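Local structure of fibronectin-binding protein (Streptococcus pyogenes, 5A0L) at residues Gly21-Arg26 against Arg31-Lys36; Val102-Asn105 against Asn110-Gly113. The protein is a streptococcal surface adhesin whose N-terminal thioester domain carries an internal thioester that mediates covalent binding to the host. All coordinates share one frame; numbering follows the deposited sequence.

Contact 1: Gly21-Arg26 against Arg31-Lys36. With ZN (zinc ion), chain C.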
ATOM      1  N   GLY A  21      -2.775   3.258  13.573  1.00 12.64           N
ATOM      2  CA  GLY A  21      -2.076   3.323  12.332  1.00 13.22           C
ATOM      3  C   GLY A  21      -1.060   4.429  12.370  1.00 13.38           C
ATOM      4  O   GLY A  21      -1.387   5.543  12.803  1.00 15.21           O
ATOM      5  N   TYR A  22       0.139   4.177  11.865  1.00 12.93           N
ATOM      6  CA  TYR A  22       1.239   5.085  12.075  1.00 13.03           C
ATOM      7  C   TYR A  22       2.297   4.942  11.001  1.00 12.33           C
ATOM      8  O   TYR A  22       2.436   3.878  10.364  1.00 14.09           O
ATOM      9  CB  TYR A  22       1.924   4.862  13.461  1.00 14.76           C
ATOM     10  CG  TYR A  22       2.184   3.411  13.802  1.00 14.33           C
ATOM     11  CD1 TYR A  22       1.189   2.611  14.342  1.00 15.06           C
ATOM     12  CD2 TYR A  22       3.455   2.828  13.613  1.00 14.75           C
ATOM     13  CE1 TYR A  22       1.409   1.286  14.693  1.00 15.27           C
ATOM     14  CE2 TYR A  22       3.678   1.504  13.986  1.00 16.33           C
ATOM     15  CZ  TYR A  22       2.658   0.745  14.524  1.00 15.58           C
ATOM     16  OH  TYR A  22       2.825  -0.581  14.898  1.00 17.42           O
ATOM     17  N   ASP A  23       3.045   6.017  10.773  1.00 12.90           N
ATOM     18  CA  ASP A  23       4.174   5.990   9.842  1.00 13.69           C
ATOM     19  C   ASP A  23       5.434   5.687  10.646  1.00 14.18           C
ATOM     20  O   ASP A  23       5.843   6.504  11.464  1.00 15.37           O
ATOM     21  CB  ASP A  23       4.300   7.311   9.117  1.00 14.04           C
ATOM     22  CG  ASP A  23       5.361   7.317   8.044  1.00 15.49           C
ATOM     23  OD1 ASP A  23       6.036   6.289   7.805  1.00 15.54           O
ATOM     24  OD2 ASP A  23       5.520   8.391   7.419  1.00 19.60           O
ATOM     25  N   SER A  24       6.041   4.519  10.405  1.00 14.86           N
ATOM     26  CA  SER A  24       7.217   4.059  11.119  1.00 15.98           C
ATOM     27  C   SER A  24       8.506   4.562  10.501  1.00 16.18           C
ATOM     28  O   SER A  24       9.602   4.319  11.067  1.00 19.28           O
ATOM     29  CB  SER A  24       7.210   2.529  11.188  1.00 17.04           C
ATOM     30  OG  SER A  24       7.493   1.930   9.944  1.00 18.46           O
ATOM     31  N   TYR A  25       8.458   5.259   9.372  1.00 15.60           N
ATOM     32  CA  TYR A  25       9.694   5.804   8.771  1.00 17.05           C
ATOM     33  C   TYR A  25      10.209   6.963   9.632  1.00 17.15           C
ATOM     34  O   TYR A  25       9.444   7.860  10.002  1.00 18.41           O
ATOM     35  CB  TYR A  25       9.439   6.286   7.342  1.00 17.78           C
ATOM     36  CG  TYR A  25      10.647   6.906   6.664  1.00 17.42           C
ATOM     37  CD1 TYR A  25      11.798   6.172   6.439  1.00 18.46           C
ATOM     38  CD2 TYR A  25      10.638   8.232   6.264  1.00 18.50           C
ATOM     39  CE1 TYR A  25      12.908   6.747   5.836  1.00 19.83           C
ATOM     40  CE2 TYR A  25      11.724   8.801   5.645  1.00 19.33           C
ATOM     41  CZ  TYR A  25      12.860   8.044   5.409  1.00 18.99           C
ATOM     42  OH  TYR A  25      13.942   8.624   4.808  1.00 22.01           O
ATOM     43  N   ARG A  26      11.499   6.923   9.959  1.00 18.46           N
ATOM     44  CA  ARG A  26      12.124   7.918  10.839  1.00 19.27           C
ATOM     45  C   ARG A  26      13.132   8.795  10.120  1.00 20.66           C
ATOM     46  O   ARG A  26      13.779   9.640  10.758  1.00 23.63           O
ATOM     47  CB  ARG A  26      12.820   7.213  12.009  1.00 21.47           C
ATOM     48  CG  ARG A  26      11.939   6.307  12.850  1.00 21.99           C
ATOM     49  CD  ARG A  26      12.648   5.811  14.098  1.00 22.24           C
ATOM     50  NE  ARG A  26      13.964   5.259  13.844  1.00 26.49           N
ATOM     51  CZ  ARG A  26      14.255   3.982  13.593  1.00 32.22           C
ATOM     52  NH1 ARG A  26      13.313   3.045  13.540  1.00 36.88           N
ATOM     53  NH2 ARG A  26      15.534   3.638  13.406  1.00 39.08           N
ATOM     54  N   ARG A  31       9.991  11.529   0.398  1.00 26.59           N
ATOM     55  CA  ARG A  31       9.398  10.579  -0.549  1.00 24.18           C
ATOM     56  C   ARG A  31       8.968   9.248   0.088  1.00 20.12           C
ATOM     57  O   ARG A  31       8.158   8.514  -0.478  1.00 22.78           O
ATOM     58  CB  ARG A  31      10.356  10.301  -1.721  1.00 27.88           C
ATOM     59  CG  ARG A  31      11.663   9.615  -1.360  1.00 26.85           C
ATOM     60  CD  ARG A  31      12.466   9.382  -2.620  1.00 32.54           C
ATOM     61  NE  ARG A  31      13.748   8.775  -2.307  1.00 36.24           N
ATOM     62  CZ  ARG A  31      14.857   9.442  -2.003  1.00 34.00           C
ATOM     63  NH1 ARG A  31      14.868  10.781  -1.956  1.00 36.97           N
ATOM     64  NH2 ARG A  31      15.966   8.762  -1.729  1.00 43.58           N
ATOM     65  N   TYR A  32       9.543   8.928   1.248  1.00 17.33           N
ATOM     66  CA  TYR A  32       9.317   7.641   1.878  1.00 15.78           C
ATOM     67  C   TYR A  32       8.313   7.681   3.019  1.00 15.58           C
ATOM     68  O   TYR A  32       8.252   8.642   3.781  1.00 16.84           O
ATOM     69  CB  TYR A  32      10.603   7.040   2.429  1.00 16.17           C
ATOM     70  CG  TYR A  32      11.668   6.723   1.396  1.00 16.07           C
ATOM     71  CD1 TYR A  32      11.361   6.035   0.220  1.00 15.54           C
ATOM     72  CD2 TYR A  32      12.982   7.040   1.619  1.00 20.25           C
ATOM     73  CE1 TYR A  32      12.321   5.704  -0.711  1.00 16.27           C
ATOM     74  CE2 TYR A  32      13.953   6.733   0.690  1.00 20.98           C
ATOM     75  CZ  TYR A  32      13.614   6.059  -0.470  1.00 18.50           C
ATOM     76  OH  TYR A  32      14.585   5.811  -1.390  1.00 23.51           O
ATOM     77  N   HIS A  33       7.548   6.605   3.098  1.00 15.07           N
ATOM     78  CA  HIS A  33       6.703   6.278   4.223  0.60 14.23           C
ATOM     79  C   HIS A  33       6.823   4.773   4.494  1.00 13.73           C
ATOM     80  O   HIS A  33       7.193   3.990   3.587  1.00 15.46           O
ATOM     81  CB  HIS A  33       5.227   6.655   3.967  0.60 16.15           C
ATOM     82  CG  HIS A  33       5.021   8.104   3.691  0.60 17.26           C
ATOM     83  ND1 HIS A  33       5.078   8.630   2.424  0.60 18.73           N
ATOM     84  CD2 HIS A  33       4.840   9.153   4.525  0.60 18.96           C
ATOM     85  CE1 HIS A  33       4.890   9.933   2.479  0.60 21.02           C
ATOM     86  NE2 HIS A  33       4.755  10.280   3.743  0.60 19.35           N
ATOM     87  N   ASN A  34       6.481   4.345   5.702  1.00 13.33           N
ATOM     88  CA  ASN A  34       6.455   2.925   6.014  1.00 13.07           C
ATOM     89  C   ASN A  34       5.349   2.704   7.019  1.00 14.02           C
ATOM     90  O   ASN A  34       5.538   2.758   8.234  1.00 14.02           O
ATOM     91  CB  ASN A  34       7.821   2.454   6.508  1.00 15.19           C
ATOM     92  CG  ASN A  34       7.877   0.957   6.656  1.00 16.24           C
ATOM     93  OD1 ASN A  34       6.856   0.278   6.609  1.00 16.05           O
ATOM     94  ND2 ASN A  34       9.070   0.434   6.788  1.00 22.43           N
ATOM     95  N   LEU A  35       4.143   2.557   6.480  1.00 12.78           N
ATOM     96  CA  LEU A  35       2.951   2.523   7.316  1.00 12.19           C
ATOM     97  C   LEU A  35       2.719   1.178   7.951  1.00 12.85           C
ATOM     98  O   LEU A  35       2.908   0.120   7.306  1.00 13.62           O
ATOM     99  CB  LEU A  35       1.693   2.917   6.516  1.00 12.09           C
ATOM    100  CG  LEU A  35       1.804   4.258   5.788  1.00 12.85           C
ATOM    101  CD1 LEU A  35       0.485   4.562   5.087  1.00 14.02           C
ATOM    102  CD2 LEU A  35       2.218   5.390   6.719  1.00 13.88           C
ATOM    103  N   LYS A  36       2.286   1.195   9.206  1.00 12.45           N
ATOM    104  CA  LYS A  36       1.954   0.024   9.998  1.00 12.62           C
ATOM    105  C   LYS A  36       0.649   0.206  10.724  1.00 12.98           C
ATOM    106  O   LYS A  36       0.249   1.347  10.993  1.00 13.91           O
ATOM    107  CB  LYS A  36       3.039  -0.282  11.058  1.00 14.88           C
ATOM    108  CG  LYS A  36       4.477  -0.263  10.571  1.00 15.91           C
ATOM    109  CD  LYS A  36       4.861  -1.431   9.674  1.00 16.91           C
ATOM    110  CE  LYS A  36       6.378  -1.418   9.447  1.00 18.27           C
ATOM    111  NZ  LYS A  36       6.838  -2.399   8.480  1.00 21.48           N
TER
HETATM  112 ZN    ZN C1271       4.689  12.381   4.352  0.60 21.68          ZN
HETATM  113  O   HOH W   1       7.378   9.692   6.172  1.00 26.86           O
HETATM  114  O   HOH W   2       6.172  13.044   2.891  0.60 31.30           O
HETATM  115  O   HOH W   3       4.615  14.484   4.863  0.60 30.93           O
HETATM  116  O   HOH W   4       3.065  12.906   3.141  0.60 26.26           O
HETATM  117  O   HOH W   5       6.274  12.262   5.743  0.60 24.49           O
HETATM  118  O   HOH W   6       3.321  12.174   5.908  0.60 23.06           O
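Asp-23 and Asn-34 lock the hairpin where its two strands give way to the loop. Asp-23 OD1 accepts Asn-34 N at 2.9 Å, nearly straight, and also Tyr-25 N, the second bond closing an Asx turn; the donors come from opposite faces of the carboxylate plane. With CG anti to the backbone N (chi1 -174°), the Asp-23 carboxylate reaches across to the backbone of 31-36. The return grip is on Asn-34 O, which takes Ser-24 N as well as the hydroxyl; Ser-24 OG to Asn-34 O is 2.7 Å. On the strand side of these bonds, Tyr-22 and Lys-36 form an antiparallel hydrogen-bonded pair; Lys-36 O lies over one face of the Tyr-22 ring, toward its rim, and Lys-36 CB comes 3.5 Å from Tyr-22 CE2. Toward the loop, Tyr-32 CB sits 3.8 Å above the centre of the Tyr-25 ring, and the Tyr-32 ring turns its edge to the same ring, planes 77° apart. The looser side is wet. Water 1 lies within hydrogen-bonding distance of both Asp-23 OD2 and Tyr-32 O, while His-33 NE2 binds zinc at 2.2 Å, five waters completing an octahedral shell. The His-33 ring stacks with Phe-56. Strands 19-23 and 35-39 are neighbours in the antiparallel barrel; Leu-35 pairs onward with Ala-47 of strand 45-49, and Leu-121 of helix 120-135 packs against Tyr-25 and Tyr-32.

Contact 2: Val102-Asn105 against Asn110-Gly113; sequences VIYN and NANG
Asn-110 meets the end of helix 92-105 through its backbone, its CA 3.6 Å from Asn-105 O. Its side chain turns back to its own loop, where OD1 accepts from Met-115 N and ND2 reaches Asn-116. Ala-111 makes the main-chain link: its N donates to Tyr-104 O at 3.0 Å, so a carbonyl of the last helical turn gains a partner from the loop. The Ala-111 methyl faces the Tyr-104 ring, though the modelled closeness of the two is doubtful. Tyr-104 has CG anti to its N (chi1 -169°), which carries the ring alongside the loop; Tyr-188 meets this ring edge-to-face. Asn-110 to Gly-113 is a type I beta turn, closed by Gly-113 N to Asn-110 O at 3.1 Å; once the loop has returned to the helix end, this turn presents Ala-111 N and the Asn-112 side chain to it. Asn-112, third in the turn, supplies the side-chain bond: ND2 gives an N-H to a lone pair of Asn-105 OD1 at 2.8 Å, the two amides nearly coplanar, 22° apart. Asn-105 ND2 is bound to Asn-101 O, which fixes the flip of that amide, and Asn-112 OD1 accepts from Asn-182 N. Water 7 bridges the same junction, donating to Asn-105 O and OD1 and accepting from Asn-112 N at 2.9 Å.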
ATOM      1  N   VAL A 102      -1.647  -7.212  -7.072  1.00 10.93           N
ATOM      2  CA  VAL A 102      -0.624  -6.205  -6.821  1.00 10.45           C
ATOM      3  C   VAL A 102       0.080  -6.427  -5.477  1.00 10.70           C
ATOM      4  O   VAL A 102       1.311  -6.466  -5.382  1.00 11.91           O
ATOM      5  CB  VAL A 102      -1.200  -4.777  -6.877  1.00 11.24           C
ATOM      6  CG1 VAL A 102      -0.231  -3.758  -6.297  1.00 12.17           C
ATOM      7  CG2 VAL A 102      -1.561  -4.429  -8.310  1.00 13.40           C
ATOM      8  N   ILE A 103      -0.715  -6.607  -4.424  1.00 10.72           N
ATOM      9  CA  ILE A 103      -0.134  -6.746  -3.089  1.00 11.26           C
ATOM     10  C   ILE A 103       0.694  -8.042  -3.009  1.00 10.61           C
ATOM     11  O   ILE A 103       1.789  -8.031  -2.431  1.00 11.94           O
ATOM     12  CB  ILE A 103      -1.218  -6.674  -1.997  1.00 10.78           C
ATOM     13  CG1 ILE A 103      -1.845  -5.273  -1.923  1.00 11.91           C
ATOM     14  CG2 ILE A 103      -0.705  -7.117  -0.664  1.00 11.94           C
ATOM     15  CD1 ILE A 103      -0.926  -4.212  -1.425  1.00 13.62           C
ATOM     16  N   TYR A 104       0.171  -9.146  -3.541  1.00 11.00           N
ATOM     17  CA  TYR A 104       0.866 -10.411  -3.433  1.00 11.35           C
ATOM     18  C   TYR A 104       2.237 -10.367  -4.138  1.00 11.10           C
ATOM     19  O   TYR A 104       3.184 -11.059  -3.721  1.00 12.31           O
ATOM     20  CB  TYR A 104      -0.018 -11.527  -4.012  1.00 12.38           C
ATOM     21  CG  TYR A 104       0.487 -12.914  -3.717  1.00 13.03           C
ATOM     22  CD1 TYR A 104       0.699 -13.336  -2.397  1.00 15.34           C
ATOM     23  CD2 TYR A 104       0.706 -13.845  -4.756  1.00 14.95           C
ATOM     24  CE1 TYR A 104       1.198 -14.608  -2.124  1.00 17.39           C
ATOM     25  CE2 TYR A 104       1.167 -15.127  -4.471  1.00 16.31           C
ATOM     26  CZ  TYR A 104       1.382 -15.513  -3.163  1.00 17.52           C
ATOM     27  OH  TYR A 104       1.905 -16.766  -2.846  1.00 20.99           O
ATOM     28  N   ASN A 105       2.326  -9.553  -5.186  1.00 10.91           N
ATOM     29  CA  ASN A 105       3.541  -9.402  -5.957  1.00 11.19           C
ATOM     30  C   ASN A 105       4.482  -8.291  -5.504  1.00 11.47           C
ATOM     31  O   ASN A 105       5.631  -8.232  -5.938  1.00 12.40           O
ATOM     32  CB  ASN A 105       3.217  -9.280  -7.433  1.00 11.20           C
ATOM     33  CG  ASN A 105       2.887 -10.611  -8.004  1.00 12.79           C
ATOM     34  OD1 ASN A 105       3.810 -11.415  -8.235  1.00 13.84           O
ATOM     35  ND2 ASN A 105       1.595 -10.954  -8.131  1.00 12.76           N
ATOM     36  N   ASN A 110       6.162 -10.360  -2.401  1.00 11.52           N
ATOM     37  CA  ASN A 110       7.118 -10.497  -3.517  1.00 11.53           C
ATOM     38  C   ASN A 110       7.038 -11.866  -4.151  1.00 11.80           C
ATOM     39  O   ASN A 110       8.075 -12.517  -4.431  1.00 12.98           O
ATOM     40  CB  ASN A 110       8.543 -10.207  -3.026  1.00 12.30           C
ATOM     41  CG  ASN A 110       9.546 -10.188  -4.152  1.00 12.37           C
ATOM     42  OD1 ASN A 110       9.212  -9.841  -5.289  1.00 12.60           O
ATOM     43  ND2 ASN A 110      10.819 -10.498  -3.827  1.00 13.52           N
ATOM     44  N   ALA A 111       5.821 -12.333  -4.459  1.00 11.41           N
ATOM     45  CA  ALA A 111       5.659 -13.776  -4.724  1.00 12.13           C
ATOM     46  C   ALA A 111       6.314 -14.245  -6.015  1.00 12.15           C
ATOM     47  O   ALA A 111       6.613 -15.448  -6.109  1.00 14.17           O
ATOM     48  CB  ALA A 111       4.182 -14.148  -4.770  1.00 13.37           C
ATOM     49  N   ASN A 112       6.528 -13.339  -6.968  1.00 11.55           N
ATOM     50  CA  ASN A 112       7.130 -13.682  -8.242  1.00 12.32           C
ATOM     51  C   ASN A 112       8.461 -12.984  -8.492  1.00 13.18           C
ATOM     52  O   ASN A 112       8.972 -12.977  -9.603  1.00 14.49           O
ATOM     53  CB  ASN A 112       6.122 -13.489  -9.393  1.00 13.23           C
ATOM     54  CG  ASN A 112       5.053 -14.529  -9.337  1.00 12.47           C
ATOM     55  OD1 ASN A 112       5.272 -15.663  -9.779  1.00 15.62           O
ATOM     56  ND2 ASN A 112       3.892 -14.185  -8.784  1.00 12.67           N
ATOM     57  N   GLY A 113       9.023 -12.406  -7.423  1.00 12.56           N
ATOM     58  CA  GLY A 113      10.338 -11.801  -7.505  1.00 13.57           C
ATOM     59  C   GLY A 113      10.412 -10.438  -8.095  1.00 12.32           C
ATOM     60  O   GLY A 113      11.508  -9.899  -8.312  1.00 13.81           O
TER
HETATM   61  O   HOH W   7       6.443 -10.488  -7.400  1.00 14.08           O

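Contact 1 closes before contact 2 opens along the chain, and the two lie apart: their centres are 20 Å from each other and their nearest atoms about 10 Å, without touching. Contact 1 belongs to the beta hairpin of strands 19-23 and 35-39 in the antiparallel barrel; contact 2 belongs to the helical part, where helix 92-105 runs into the loop leading to helix 120-135. Residues of both contacts pack on that second helix, at different points along it: Leu-121, near its start, meets the hairpin tyrosines, whereas Ala-130 and Ile-131, further along, meet Val-102. Helix 120-135 thus touches both the barrel hairpin and helix 92-105.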